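Local coordinates for ferric uptake regulation protein (Helicobacter pylori, PDB 2XIG) that probably represses iron-regulated genes by binding their operators as a homodimer with ferrous iron as cofactor, and carries zinc, at residues E8-R13 and E31-L36; N21-S26 and L68-K73; S26-E31 and H50-K55. The protein carries 2 engineered substitutions. All coordinates share one frame; numbering follows the deposited sequence.

Contact 1 (E8-R13 and E31-L36); sequences ESILER and EVVSVL
Leu-11 and Val-33 meet at the centre of this helix pair, CD2 of Leu-11 lying 3.9 Å from CG1 of Val-33 and 4.0 Å from its CB, with the two side chains alongside one another and pointing opposite ways. The same Val-33 methyl serves a second neighbour: CG2 of Ile-10 reaches it at 4.0 Å, crossing at a slant. Val-33 holds CG1 opposite its backbone N (chi1 171°), a setting that places this one branch against both residues of the facing helix. The packing is purely apolar here, and Leu-14 and Leu-7 of helix 7-20 also touch Val-33. The two short helical segments run nearly antiparallel, at 151°, with their axes 10.6 Å apart at closest approach. They belong to the part of the chain that, by similarity to other Fur proteins, binds DNA; here helix 7-20 packs against helix 27-38, the first helix of the winged-helix unit, and Leu-71 of helix 61-73 touches Val-33 as well. Whereas Ile-10 and Val-33 are buried, Leu-11 is partly exposed and marks the more open side of the contact. Its CD1 meets OG of Ser-34 at 4.0 Å, a methyl set against a hydroxyl that is already hydrogen-bonded to the backbone O of Glu-30 in its own helix.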
loop_
_atom_site.group_PDB
_atom_site.type_symbol
_atom_site.label_atom_id
_atom_site.label_comp_id
_atom_site.label_asym_id
_atom_site.label_seq_id
_atom_site.Cartn_x
_atom_site.Cartn_y
_atom_site.Cartn_z
ATOM N N GLU C 8 -19.146 -7.306 35.487
ATOM C CA GLU C 8 -20.237 -8.209 35.840
ATOM C C GLU C 8 -21.538 -7.817 35.152
ATOM O O GLU C 8 -22.268 -8.671 34.645
ATOM C CB GLU C 8 -20.444 -8.244 37.359
ATOM C CG GLU C 8 -19.292 -8.877 38.129
ATOM C CD GLU C 8 -18.134 -7.919 38.367
ATOM O OE1 GLU C 8 -17.127 -8.354 38.963
ATOM O OE2 GLU C 8 -18.226 -6.736 37.974
ATOM N N SER C 9 -21.824 -6.522 35.153
ATOM C CA SER C 9 -23.009 -5.983 34.494
ATOM C C SER C 9 -22.985 -6.290 32.994
ATOM O O SER C 9 -24.000 -6.648 32.393
ATOM C CB SER C 9 -23.081 -4.472 34.720
ATOM O OG SER C 9 -24.121 -3.904 33.955
ATOM N N ILE C 10 -21.810 -6.154 32.391
ATOM C CA ILE C 10 -21.658 -6.448 30.966
ATOM C C ILE C 10 -21.896 -7.931 30.687
ATOM O O ILE C 10 -22.635 -8.296 29.762
ATOM C CB ILE C 10 -20.272 -5.996 30.458
ATOM C CG1 ILE C 10 -20.124 -4.485 30.659
ATOM C CG2 ILE C 10 -20.081 -6.378 28.990
ATOM C CD1 ILE C 10 -18.784 -3.926 30.304
ATOM N N LEU C 11 -21.297 -8.789 31.505
ATOM C CA LEU C 11 -21.481 -10.226 31.327
ATOM C C LEU C 11 -22.938 -10.672 31.515
ATOM O O LEU C 11 -23.377 -11.637 30.898
ATOM C CB LEU C 11 -20.554 -11.018 32.241
ATOM C CG LEU C 11 -19.074 -10.888 31.873
ATOM C CD1 LEU C 11 -18.205 -11.650 32.843
ATOM C CD2 LEU C 11 -18.809 -11.362 30.434
ATOM N N GLU C 12 -23.689 -9.986 32.372
ATOM C CA GLU C 12 -25.107 -10.328 32.525
ATOM C C GLU C 12 -25.912 -9.873 31.303
ATOM O O GLU C 12 -26.784 -10.604 30.819
ATOM C CB GLU C 12 -25.702 -9.760 33.826
ATOM C CG GLU C 12 -27.224 -9.947 33.949
ATOM C CD GLU C 12 -27.679 -11.408 34.030
ATOM O OE1 GLU C 12 -28.878 -11.668 33.772
ATOM O OE2 GLU C 12 -26.856 -12.298 34.350
ATOM N N ARG C 13 -25.630 -8.673 30.808
ATOM C CA ARG C 13 -26.207 -8.239 29.537
ATOM C C ARG C 13 -25.842 -9.225 28.429
ATOM O O ARG C 13 -26.643 -9.500 27.532
ATOM C CB ARG C 13 -25.732 -6.840 29.158
ATOM C CG ARG C 13 -26.283 -5.736 30.034
ATOM C CD ARG C 13 -26.181 -4.373 29.355
ATOM N NE ARG C 13 -24.796 -3.932 29.185
ATOM C CZ ARG C 13 -24.161 -3.883 28.020
ATOM N NH1 ARG C 13 -24.777 -4.246 26.897
ATOM N NH2 ARG C 13 -22.909 -3.462 27.978
ATOM N N GLU C 31 -14.824 -15.037 28.419
ATOM C CA GLU C 31 -13.395 -14.781 28.571
ATOM C C GLU C 31 -12.896 -13.709 27.588
ATOM O O GLU C 31 -12.066 -12.876 27.947
ATOM C CB GLU C 31 -12.586 -16.072 28.422
ATOM C CG GLU C 31 -11.163 -15.965 28.962
ATOM C CD GLU C 31 -11.124 -15.477 30.404
ATOM O OE1 GLU C 31 -12.055 -15.806 31.168
ATOM O OE2 GLU C 31 -10.164 -14.767 30.776
ATOM N N VAL C 32 -13.401 -13.724 26.356
ATOM C CA VAL C 32 -13.051 -12.686 25.382
ATOM C C VAL C 32 -13.464 -11.295 25.886
ATOM O O VAL C 32 -12.714 -10.316 25.789
ATOM C CB VAL C 32 -13.717 -12.937 24.014
ATOM C CG1 VAL C 32 -13.557 -11.716 23.111
ATOM C CG2 VAL C 32 -13.106 -14.171 23.338
ATOM N N VAL C 33 -14.676 -11.206 26.412
ATOM C CA VAL C 33 -15.144 -9.934 26.948
ATOM C C VAL C 33 -14.247 -9.505 28.098
ATOM O O VAL C 33 -13.846 -8.348 28.171
ATOM C CB VAL C 33 -16.607 -10.007 27.423
ATOM C CG1 VAL C 33 -16.994 -8.720 28.172
ATOM C CG2 VAL C 33 -17.531 -10.235 26.241
ATOM N N SER C 34 -13.923 -10.445 28.980
ATOM C CA SER C 34 -13.137 -10.128 30.169
ATOM C C SER C 34 -11.706 -9.716 29.809
ATOM O O SER C 34 -11.169 -8.777 30.389
ATOM C CB SER C 34 -13.137 -11.303 31.150
ATOM O OG SER C 34 -14.458 -11.622 31.555
ATOM N N VAL C 35 -11.094 -10.415 28.857
ATOM C CA VAL C 35 -9.772 -10.005 28.383
ATOM C C VAL C 35 -9.786 -8.549 27.907
ATOM O O VAL C 35 -8.922 -7.757 28.284
ATOM C CB VAL C 35 -9.224 -10.939 27.275
ATOM C CG1 VAL C 35 -8.037 -10.296 26.576
ATOM C CG2 VAL C 35 -8.833 -12.291 27.867
ATOM N N LEU C 36 -10.775 -8.192 27.089
ATOM C CA LEU C 36 -10.860 -6.839 26.561
ATOM C C LEU C 36 -11.156 -5.814 27.646
ATOM O O LEU C 36 -10.566 -4.733 27.660
ATOM C CB LEU C 36 -11.901 -6.750 25.439
ATOM C CG LEU C 36 -11.472 -7.418 24.127
ATOM C CD1 LEU C 36 -12.642 -7.534 23.150
ATOM C CD2 LEU C 36 -10.323 -6.656 23.500
#

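Contact 2 (N21-S26 and L68-K73); sequences NGLKNS and LNFLEK
Residues 21-26 form an irregular linker that passes the last turns of helix 61-73 at some distance, the nearest CA atoms being those of Asn-21 and Phe-70, 10.4 Å apart. The linker starts with a Schellman motif: Gly-22, at positive phi (71°), occupies the C-prime position and closes helix 7-20, with Leu-23 N bonded to Ile-18 O and Gly-22 N to Lys-19 O. At the other end Ser-26 leads into helix 27-38.

Long side chains span the gap between the backbones. Leu-23 and Phe-70 reach toward each other, and CD1 of Leu-23 comes within 3.7 Å of CE2 of Phe-70 and 4.0 Å of its CD2. The methyl approaches these two ring atoms obliquely. Phe-70 extends this far because its CG stands opposite the backbone N (chi1 175°), carrying the ring out from the helix toward the linker. Asn-21 adds a lighter contact at the ring edge, its CG 4.3 Å from CE2 of Phe-70. Ile-18 of helix 7-20 touches both Leu-23 and Phe-70, adding a third apolar group to the patch. Leu-23 and Asn-21 remain exposed, and no hydrogen bond joins the two segments. The arrangement is a surface hydrophobic contact between an interhelical linker and helix 61-73, the helix in the recognition-helix position of the winged-helix DNA-binding fold that characterises Fur proteins.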
loop_
_atom_site.group_PDB
_atom_site.type_symbol
_atom_site.label_atom_id
_atom_site.label_comp_id
_atom_site.label_asym_id
_atom_site.label_seq_id
_atom_site.Cartn_x
_atom_site.Cartn_y
_atom_site.Cartn_z
ATOM N N ASN C 21 -30.869 -14.509 21.528
ATOM C CA ASN C 21 -30.481 -14.903 20.174
ATOM C C ASN C 21 -30.454 -16.415 19.951
ATOM O O ASN C 21 -29.993 -16.885 18.913
ATOM C CB ASN C 21 -29.117 -14.308 19.802
ATOM C CG ASN C 21 -29.213 -12.872 19.325
ATOM O OD1 ASN C 21 -29.215 -11.935 20.125
ATOM N ND2 ASN C 21 -29.277 -12.692 18.012
ATOM N N GLY C 22 -30.933 -17.170 20.934
ATOM C CA GLY C 22 -31.036 -18.614 20.813
ATOM C C GLY C 22 -29.692 -19.316 20.832
ATOM O O GLY C 22 -29.555 -20.450 20.364
ATOM N N LEU C 23 -28.690 -18.636 21.377
ATOM C CA LEU C 23 -27.346 -19.190 21.426
ATOM C C LEU C 23 -27.082 -19.833 22.778
ATOM O O LEU C 23 -27.908 -19.761 23.676
ATOM C CB LEU C 23 -26.305 -18.111 21.125
ATOM C CG LEU C 23 -26.330 -17.523 19.713
ATOM C CD1 LEU C 23 -25.314 -16.399 19.591
ATOM C CD2 LEU C 23 -26.065 -18.596 18.666
ATOM N N LYS C 24 -25.920 -20.463 22.914
ATOM C CA LYS C 24 -25.561 -21.165 24.139
ATOM C C LYS C 24 -24.475 -20.412 24.894
ATOM O O LYS C 24 -23.478 -20.013 24.305
ATOM C CB LYS C 24 -25.066 -22.574 23.802
ATOM N N ASN C 25 -24.665 -20.213 26.195
ATOM C CA ASN C 25 -23.613 -19.611 27.002
ATOM C C ASN C 25 -22.314 -20.370 26.791
ATOM O O ASN C 25 -22.321 -21.588 26.598
ATOM C CB ASN C 25 -23.970 -19.630 28.494
ATOM C CG ASN C 25 -25.167 -18.763 28.826
ATOM O OD1 ASN C 25 -25.287 -17.636 28.350
ATOM N ND2 ASN C 25 -26.060 -19.287 29.664
ATOM N N SER C 26 -21.201 -19.648 26.810
ATOM C CA SER C 26 -19.896 -20.287 26.827
ATOM C C SER C 26 -18.951 -19.457 27.669
ATOM O O SER C 26 -18.974 -18.224 27.617
ATOM C CB SER C 26 -19.337 -20.457 25.410
ATOM O OG SER C 26 -18.720 -19.269 24.943
ATOM N N LEU C 68 -15.861 -12.598 18.271
ATOM C CA LEU C 68 -15.631 -11.175 18.064
ATOM C C LEU C 68 -16.700 -10.572 17.158
ATOM O O LEU C 68 -17.189 -9.471 17.409
ATOM C CB LEU C 68 -14.233 -10.924 17.476
ATOM C CG LEU C 68 -13.073 -11.121 18.457
ATOM C CD1 LEU C 68 -11.715 -11.022 17.761
ATOM C CD2 LEU C 68 -13.146 -10.120 19.600
ATOM N N ASN C 69 -17.063 -11.295 16.107
ATOM C CA ASN C 69 -18.095 -10.808 15.192
ATOM C C ASN C 69 -19.446 -10.617 15.881
ATOM O O ASN C 69 -20.131 -9.627 15.649
ATOM C CB ASN C 69 -18.231 -11.730 13.980
ATOM C CG ASN C 69 -17.037 -11.633 13.036
ATOM O OD1 ASN C 69 -16.438 -10.569 12.886
ATOM N ND2 ASN C 69 -16.690 -12.746 12.397
ATOM N N PHE C 70 -19.824 -11.571 16.721
ATOM C CA PHE C 70 -21.065 -11.447 17.491
ATOM C C PHE C 70 -21.021 -10.273 18.469
ATOM O O PHE C 70 -21.922 -9.424 18.496
ATOM C CB PHE C 70 -21.355 -12.722 18.280
ATOM C CG PHE C 70 -22.557 -12.603 19.184
ATOM C CD1 PHE C 70 -22.412 -12.233 20.512
ATOM C CD2 PHE C 70 -23.834 -12.822 18.691
ATOM C CE1 PHE C 70 -23.518 -12.106 21.340
ATOM C CE2 PHE C 70 -24.947 -12.697 19.518
ATOM C CZ PHE C 70 -24.786 -12.339 20.840
ATOM N N LEU C 71 -19.982 -10.249 19.294
ATOM C CA LEU C 71 -19.830 -9.209 20.296
ATOM C C LEU C 71 -19.834 -7.834 19.666
ATOM O O LEU C 71 -20.368 -6.888 20.233
ATOM C CB LEU C 71 -18.534 -9.408 21.087
ATOM C CG LEU C 71 -18.474 -10.628 22.002
ATOM C CD1 LEU C 71 -17.090 -10.699 22.626
ATOM C CD2 LEU C 71 -19.587 -10.562 23.098
ATOM N N GLU C 72 -19.224 -7.705 18.489
ATOM C CA GLU C 72 -19.145 -6.397 17.874
ATOM C C GLU C 72 -20.482 -6.013 17.252
ATOM O O GLU C 72 -20.898 -4.855 17.311
ATOM C CB GLU C 72 -18.007 -6.340 16.846
ATOM C CG GLU C 72 -18.445 -6.450 15.408
ATOM C CD GLU C 72 -18.394 -5.123 14.677
ATOM O OE1 GLU C 72 -18.739 -4.087 15.279
ATOM O OE2 GLU C 72 -17.987 -5.117 13.495
ATOM N N LYS C 73 -21.175 -6.979 16.670
ATOM C CA LYS C 73 -22.455 -6.639 16.069
ATOM C C LYS C 73 -23.513 -6.312 17.126
ATOM O O LYS C 73 -24.431 -5.539 16.863
ATOM C CB LYS C 73 -22.915 -7.709 15.087
ATOM C CG LYS C 73 -23.878 -8.720 15.616
ATOM C CD LYS C 73 -24.444 -9.516 14.455
ATOM C CE LYS C 73 -25.780 -10.117 14.811
ATOM N NZ LYS C 73 -26.712 -9.063 15.306
#

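Contact 3 (S26-E31 and H50-K55); sequences SKQREE and HSIRQK
The first turn of helix 27-38 faces residues 50-55, the C-terminal part of helix 45-52 and what follows, the backbones coming nearest at Glu-31 and Ile-52, whose CA atoms are 7.0 Å apart. The first helix of the winged-helix unit thus packs on the helix that precedes the one in the recognition position. Ile-52 makes both contacts of its segment, presenting different carbons to two polar residues. Its CG1 lies 4.2 Å from CG of Glu-31, while CD1 reaches to 4.4 Å from CG of Gln-28. In both cases the methylene part of a polar side chain does the touching. Glu-31 turns about its CB-CG bond (chi2 54°), which takes its carboxylate aside from a fully extended course; OE2 forms a salt bridge with Arg-38 further along the same helix. Gln-28 is instead extended, with both its first torsions near 176°, and its OE1 is hydrogen-bonded to OG of Ser-63 on helix 61-73.

Ile-52 is buried, and Val-32 and Val-64 touch it from helices 27-38 and 61-73. At the start of helix 27-38, OG of Ser-26 is the N-cap, accepting from the backbone N of Arg-29 at 3.0 Å, with an N-H...O angle of 157°. The same OG sits 3.8 Å above the guanidinium plane of Arg-29, offset toward its rim. No hydrogen bond crosses between the segments: aliphatic stems pack on Ile-52, while the polar ends of Gln-28 and Glu-31 are bonded elsewhere.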
loop_
_atom_site.group_PDB
_atom_site.type_symbol
_atom_site.label_atom_id
_atom_site.label_comp_id
_atom_site.label_asym_id
_atom_site.label_seq_id
_atom_site.Cartn_x
_atom_site.Cartn_y
_atom_site.Cartn_z
ATOM N N SER C 26 -21.201 -19.648 26.810
ATOM C CA SER C 26 -19.896 -20.287 26.827
ATOM C C SER C 26 -18.951 -19.457 27.669
ATOM O O SER C 26 -18.974 -18.224 27.617
ATOM C CB SER C 26 -19.337 -20.457 25.410
ATOM O OG SER C 26 -18.720 -19.269 24.943
ATOM N N LYS C 27 -18.130 -20.134 28.460
ATOM C CA LYS C 27 -17.115 -19.447 29.241
ATOM C C LYS C 27 -16.116 -18.735 28.321
ATOM O O LYS C 27 -15.632 -17.654 28.639
ATOM C CB LYS C 27 -16.406 -20.422 30.186
ATOM C CG LYS C 27 -17.238 -20.809 31.415
ATOM N N GLN C 28 -15.821 -19.328 27.166
ATOM C CA GLN C 28 -14.877 -18.699 26.233
ATOM C C GLN C 28 -15.345 -17.323 25.763
ATOM O O GLN C 28 -14.559 -16.376 25.689
ATOM C CB GLN C 28 -14.606 -19.596 25.020
ATOM C CG GLN C 28 -13.718 -18.936 23.981
ATOM C CD GLN C 28 -13.378 -19.862 22.829
ATOM O OE1 GLN C 28 -12.929 -19.419 21.770
ATOM N NE2 GLN C 28 -13.588 -21.154 23.032
ATOM N N ARG C 29 -16.623 -17.213 25.432
ATOM C CA ARG C 29 -17.163 -15.932 24.998
ATOM C C ARG C 29 -17.069 -14.889 26.122
ATOM O O ARG C 29 -16.749 -13.727 25.876
ATOM C CB ARG C 29 -18.607 -16.095 24.523
ATOM C CG ARG C 29 -19.259 -14.802 24.087
ATOM C CD ARG C 29 -20.728 -14.999 23.750
ATOM N NE ARG C 29 -20.956 -15.927 22.646
ATOM C CZ ARG C 29 -21.532 -17.122 22.767
ATOM N NH1 ARG C 29 -21.941 -17.559 23.953
ATOM N NH2 ARG C 29 -21.702 -17.885 21.697
ATOM N N GLU C 30 -17.347 -15.315 27.351
ATOM C CA GLU C 30 -17.191 -14.453 28.516
ATOM C C GLU C 30 -15.714 -14.097 28.716
ATOM O O GLU C 30 -15.386 -12.991 29.126
ATOM C CB GLU C 30 -17.759 -15.124 29.783
ATOM C CG GLU C 30 -19.251 -15.447 29.706
ATOM C CD GLU C 30 -19.796 -16.103 30.975
ATOM O OE1 GLU C 30 -21.034 -16.104 31.148
ATOM O OE2 GLU C 30 -18.997 -16.614 31.794
ATOM N N GLU C 31 -14.824 -15.037 28.419
ATOM C CA GLU C 31 -13.395 -14.781 28.571
ATOM C C GLU C 31 -12.896 -13.709 27.588
ATOM O O GLU C 31 -12.066 -12.876 27.947
ATOM C CB GLU C 31 -12.586 -16.072 28.422
ATOM C CG GLU C 31 -11.163 -15.965 28.962
ATOM C CD GLU C 31 -11.124 -15.477 30.404
ATOM O OE1 GLU C 31 -12.055 -15.806 31.168
ATOM O OE2 GLU C 31 -10.164 -14.767 30.776
ATOM N N HIS C 50 -4.053 -15.570 22.064
ATOM C CA HIS C 50 -2.900 -15.857 22.918
ATOM C C HIS C 50 -3.346 -15.912 24.380
ATOM O O HIS C 50 -3.030 -16.853 25.100
ATOM C CB HIS C 50 -1.807 -14.783 22.766
ATOM C CG HIS C 50 -0.873 -14.996 21.607
ATOM N ND1 HIS C 50 -0.102 -16.132 21.465
ATOM C CD2 HIS C 50 -0.555 -14.195 20.559
ATOM C CE1 HIS C 50 0.634 -16.030 20.369
ATOM N NE2 HIS C 50 0.377 -14.866 19.800
ATOM N N SER C 51 -4.068 -14.881 24.822
ATOM C CA SER C 51 -4.506 -14.802 26.216
ATOM C C SER C 51 -5.430 -15.961 26.612
ATOM O O SER C 51 -5.263 -16.582 27.667
ATOM C CB SER C 51 -5.207 -13.466 26.474
ATOM O OG SER C 51 -4.372 -12.387 26.101
ATOM N N ILE C 52 -6.407 -16.241 25.757
ATOM C CA ILE C 52 -7.363 -17.318 26.003
ATOM C C ILE C 52 -6.683 -18.691 26.065
ATOM O O ILE C 52 -7.060 -19.551 26.863
ATOM C CB ILE C 52 -8.472 -17.323 24.935
ATOM C CG1 ILE C 52 -9.396 -16.122 25.141
ATOM C CG2 ILE C 52 -9.257 -18.628 24.977
ATOM C CD1 ILE C 52 -10.449 -15.999 24.087
ATOM N N ARG C 53 -5.670 -18.882 25.227
ATOM C CA ARG C 53 -4.951 -20.151 25.175
ATOM C C ARG C 53 -4.118 -20.395 26.433
ATOM O O ARG C 53 -3.545 -21.471 26.601
ATOM C CB ARG C 53 -4.049 -20.206 23.935
ATOM C CG ARG C 53 -4.794 -20.452 22.631
ATOM C CD ARG C 53 -3.845 -20.605 21.435
ATOM N NE ARG C 53 -4.581 -21.008 20.239
ATOM C CZ ARG C 53 -4.178 -20.794 18.988
ATOM N NH1 ARG C 53 -3.036 -20.167 18.750
ATOM N NH2 ARG C 53 -4.925 -21.205 17.970
ATOM N N GLN C 54 -4.042 -19.396 27.307
ATOM C CA GLN C 54 -3.329 -19.558 28.571
ATOM C C GLN C 54 -4.135 -20.425 29.530
ATOM O O GLN C 54 -3.586 -21.009 30.461
ATOM C CB GLN C 54 -3.022 -18.201 29.208
ATOM C CG GLN C 54 -1.925 -17.412 28.506
ATOM C CD GLN C 54 -1.777 -16.005 29.059
ATOM O OE1 GLN C 54 -2.374 -15.663 30.081
ATOM N NE2 GLN C 54 -0.984 -15.181 28.384
ATOM N N LYS C 55 -5.443 -20.502 29.298
ATOM C CA LYS C 55 -6.308 -21.368 30.096
ATOM C C LYS C 55 -6.744 -22.592 29.296
ATOM O O LYS C 55 -6.754 -23.707 29.813
ATOM C CB LYS C 55 -7.530 -20.601 30.613
#

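How the contacts relate
All three contacts lie in the N-terminal helical region, but at different depths. Contact 1 is largely buried and apolar, contact 3 is partly buried and uses the aliphatic parts of polar residues, and contact 2 is a surface patch around an aromatic ring. Contacts 1 and 3 both use helix 27-38, on which Val-32 joins them by packing CG2 against Ile-52 CD1. Val-32 and Val-33 also meet Leu-71, linking contact 1 to the helix of contact 2. Contacts 2 and 3 share Ser-26, and they are further tied by a probable hydrogen bond from Arg-29 NH1 to the Lys-24 carbonyl.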